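PDB 2IFT: ribosomal RNA small subunit methyltransferase D from Haemophilus influenzae, which probably methylates N2 of a single guanine in 16S ribosomal RNA of the assembled small subunit, using S-adenosyl-L-methionine as methyl donor. Local coordinates for residues A[127-132]-A[151-156]. Numbering follows the deposited sequence.
Sequences DVVFLD and NWLKPN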
loop_
_atom_site.group_PDB
_atom_site.type_symbol
_atom_site.label_atom_id
_atom_site.label_comp_id
_atom_site.label_asym_id
_atom_site.label_seq_id
_atom_site.Cartn_x
_atom_site.Cartn_y
_atom_site.Cartn_z
ATOM N N ASP A 127 -3.875 3.603 8.258
ATOM C CA ASP A 127 -4.417 2.396 8.884
ATOM C C ASP A 127 -3.878 1.196 8.113
ATOM O O ASP A 127 -3.737 0.099 8.661
ATOM C CB ASP A 127 -5.948 2.373 8.789
ATOM C CG ASP A 127 -6.606 3.440 9.631
ATOM O OD1 ASP A 127 -6.654 3.271 10.868
ATOM O OD2 ASP A 127 -7.070 4.453 9.060
ATOM N N VAL A 128 -3.594 1.406 6.827
ATOM C CA VAL A 128 -3.077 0.331 5.979
ATOM C C VAL A 128 -1.978 0.817 5.033
ATOM O O VAL A 128 -2.093 1.886 4.427
ATOM C CB VAL A 128 -4.220 -0.319 5.147
ATOM C CG1 VAL A 128 -3.679 -1.489 4.337
ATOM C CG2 VAL A 128 -5.328 -0.797 6.071
ATOM N N VAL A 129 -0.915 0.025 4.903
ATOM C CA VAL A 129 0.203 0.390 4.035
ATOM C C VAL A 129 0.661 -0.748 3.130
ATOM O O VAL A 129 0.874 -1.871 3.601
ATOM C CB VAL A 129 1.420 0.847 4.863
ATOM C CG1 VAL A 129 2.585 1.161 3.946
ATOM C CG2 VAL A 129 1.061 2.066 5.702
ATOM N N PHE A 130 0.809 -0.443 1.838
ATOM C CA PHE A 130 1.269 -1.393 0.827
ATOM C C PHE A 130 2.671 -0.984 0.378
ATOM O O PHE A 130 2.855 0.095 -0.201
ATOM C CB PHE A 130 0.360 -1.385 -0.414
ATOM C CG PHE A 130 -1.093 -1.613 -0.118
ATOM C CD1 PHE A 130 -2.000 -0.564 -0.204
ATOM C CD2 PHE A 130 -1.553 -2.871 0.261
ATOM C CE1 PHE A 130 -3.355 -0.757 0.084
ATOM C CE2 PHE A 130 -2.903 -3.077 0.549
ATOM C CZ PHE A 130 -3.808 -2.008 0.459
ATOM N N LEU A 131 3.655 -1.831 0.655
ATOM C CA LEU A 131 5.034 -1.573 0.260
ATOM C C LEU A 131 5.547 -2.672 -0.662
ATOM O O LEU A 131 5.952 -3.742 -0.191
ATOM C CB LEU A 131 5.945 -1.521 1.480
ATOM C CG LEU A 131 5.800 -0.373 2.457
ATOM C CD1 LEU A 131 6.771 -0.588 3.590
ATOM C CD2 LEU A 131 6.070 0.945 1.759
ATOM N N ASP A 132 5.522 -2.418 -1.967
ATOM C CA ASP A 132 6.017 -3.393 -2.928
ATOM C C ASP A 132 6.969 -2.747 -3.943
ATOM O O ASP A 132 6.717 -2.742 -5.145
ATOM C CB ASP A 132 4.850 -4.087 -3.635
ATOM C CG ASP A 132 4.059 -3.148 -4.525
ATOM O OD1 ASP A 132 3.853 -1.980 -4.130
ATOM O OD2 ASP A 132 3.635 -3.584 -5.619
ATOM N N ASN A 151 6.342 8.758 12.658
ATOM C CA ASN A 151 4.961 8.806 13.131
ATOM C C ASN A 151 3.894 8.762 12.033
ATOM O O ASN A 151 2.959 9.557 12.050
ATOM C CB ASN A 151 4.823 10.099 13.955
ATOM C CG ASN A 151 3.597 10.118 14.852
ATOM O OD1 ASN A 151 3.252 9.115 15.467
ATOM N ND2 ASN A 151 2.952 11.279 14.953
ATOM N N TRP A 152 4.017 7.830 11.096
ATOM C CA TRP A 152 3.066 7.736 9.994
ATOM C C TRP A 152 1.921 6.781 10.247
ATOM O O TRP A 152 0.819 6.963 9.721
ATOM C CB TRP A 152 3.762 7.264 8.721
ATOM C CG TRP A 152 4.639 8.268 8.104
ATOM C CD1 TRP A 152 5.986 8.372 8.244
ATOM C CD2 TRP A 152 4.230 9.350 7.262
ATOM N NE1 TRP A 152 6.448 9.454 7.541
ATOM C CE2 TRP A 152 5.391 10.072 6.928
ATOM C CE3 TRP A 152 2.989 9.778 6.759
ATOM C CZ2 TRP A 152 5.358 11.206 6.109
ATOM C CZ3 TRP A 152 2.953 10.912 5.942
ATOM C CH2 TRP A 152 4.132 11.610 5.626
ATOM N N LEU A 153 2.200 5.761 11.049
ATOM C CA LEU A 153 1.239 4.719 11.333
ATOM C C LEU A 153 0.340 4.911 12.514
ATOM O O LEU A 153 0.766 5.289 13.601
ATOM C CB LEU A 153 1.963 3.394 11.494
ATOM C CG LEU A 153 2.756 3.004 10.247
ATOM C CD1 LEU A 153 3.538 1.754 10.557
ATOM C CD2 LEU A 153 1.821 2.790 9.051
ATOM N N LYS A 154 -0.925 4.613 12.280
ATOM C CA LYS A 154 -1.924 4.704 13.312
ATOM C C LYS A 154 -1.888 3.365 14.031
ATOM O O LYS A 154 -1.467 2.344 13.461
ATOM C CB LYS A 154 -3.262 4.969 12.657
ATOM C CG LYS A 154 -3.209 6.242 11.834
ATOM C CD LYS A 154 -4.505 6.521 11.131
ATOM C CE LYS A 154 -5.676 6.342 12.056
ATOM N NZ LYS A 154 -6.851 7.043 11.505
ATOM N N PRO A 155 -2.317 3.343 15.294
ATOM C CA PRO A 155 -2.302 2.090 16.045
ATOM C C PRO A 155 -3.004 0.938 15.328
ATOM O O PRO A 155 -4.060 1.113 14.721
ATOM C CB PRO A 155 -2.955 2.480 17.379
ATOM C CG PRO A 155 -3.843 3.656 17.019
ATOM C CD PRO A 155 -2.947 4.425 16.073
ATOM N N ASN A 156 -2.380 -0.234 15.372
ATOM C CA ASN A 156 -2.933 -1.435 14.760
ATOM C C ASN A 156 -2.931 -1.438 13.246
ATOM O O ASN A 156 -3.605 -2.263 12.636
ATOM C CB ASN A 156 -4.358 -1.669 15.260
ATOM C CG ASN A 156 -4.421 -1.767 16.762
ATOM O OD1 ASN A 156 -3.585 -2.440 17.383
ATOM N ND2 ASN A 156 -5.408 -1.106 17.363
HETATM O O HOH W 1 -5.131 1.276 12.339
#
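Asp127 and Lys154 meet in the polar part of this contact. Lys154 NZ stands 3.6 Å from Asp127 OD2, a long salt bridge, and 3.8 Å from OD1 of the same carboxylate, so the ammonium group favours neither oxygen strongly. The nearest approach is instead made by a methylene: Lys154 CE lies 3.4 Å from Asp127 OD1. The lysine chain passes the carboxylate at a slant, and the bend at chi3 (46°) turns CE and NZ toward the two oxygens. Asp127 OD2 also accepts a hydrogen bond from the backbone N of Glu56, its stronger partner, which probably helps to fix the carboxylate; the lysine adds a longer, weaker attraction.

A water forms the second polar link. It donates to Asp127 OD1 over 2.9 Å and to Pro155 O over 2.6 Å, joining the side chain of one segment to the backbone of the other. The two carboxylate oxygens thus divide their hydrogen bonds, OD2 serving Glu56 and OD1 the water.

Apolar contact rests on one pair of methyls, Val129 CG2 and Leu153 CD2, 3.5 Å apart, with the side chains at about a right angle. With Val129 CG1 anti to the backbone N (chi1 177°), CG2 lies beside that N and faces Leu153. Both residues also touch Ile159 of strand 157-164, and Val129 packs on Leu147 of helix 139-149, giving a small hydrophobic cluster.

Topologically, strand 126-131 leads through helix 139-149 to the parallel neighbouring strand 157-164. The contact joins the Asp127-Val129 part of strand 126-131 to the chain returning from the helix, within a beta-alpha-beta crossover of the Rossmann-like methyltransferase fold, whose seven-stranded sheet has the order 3-2-1-4-5-7-6.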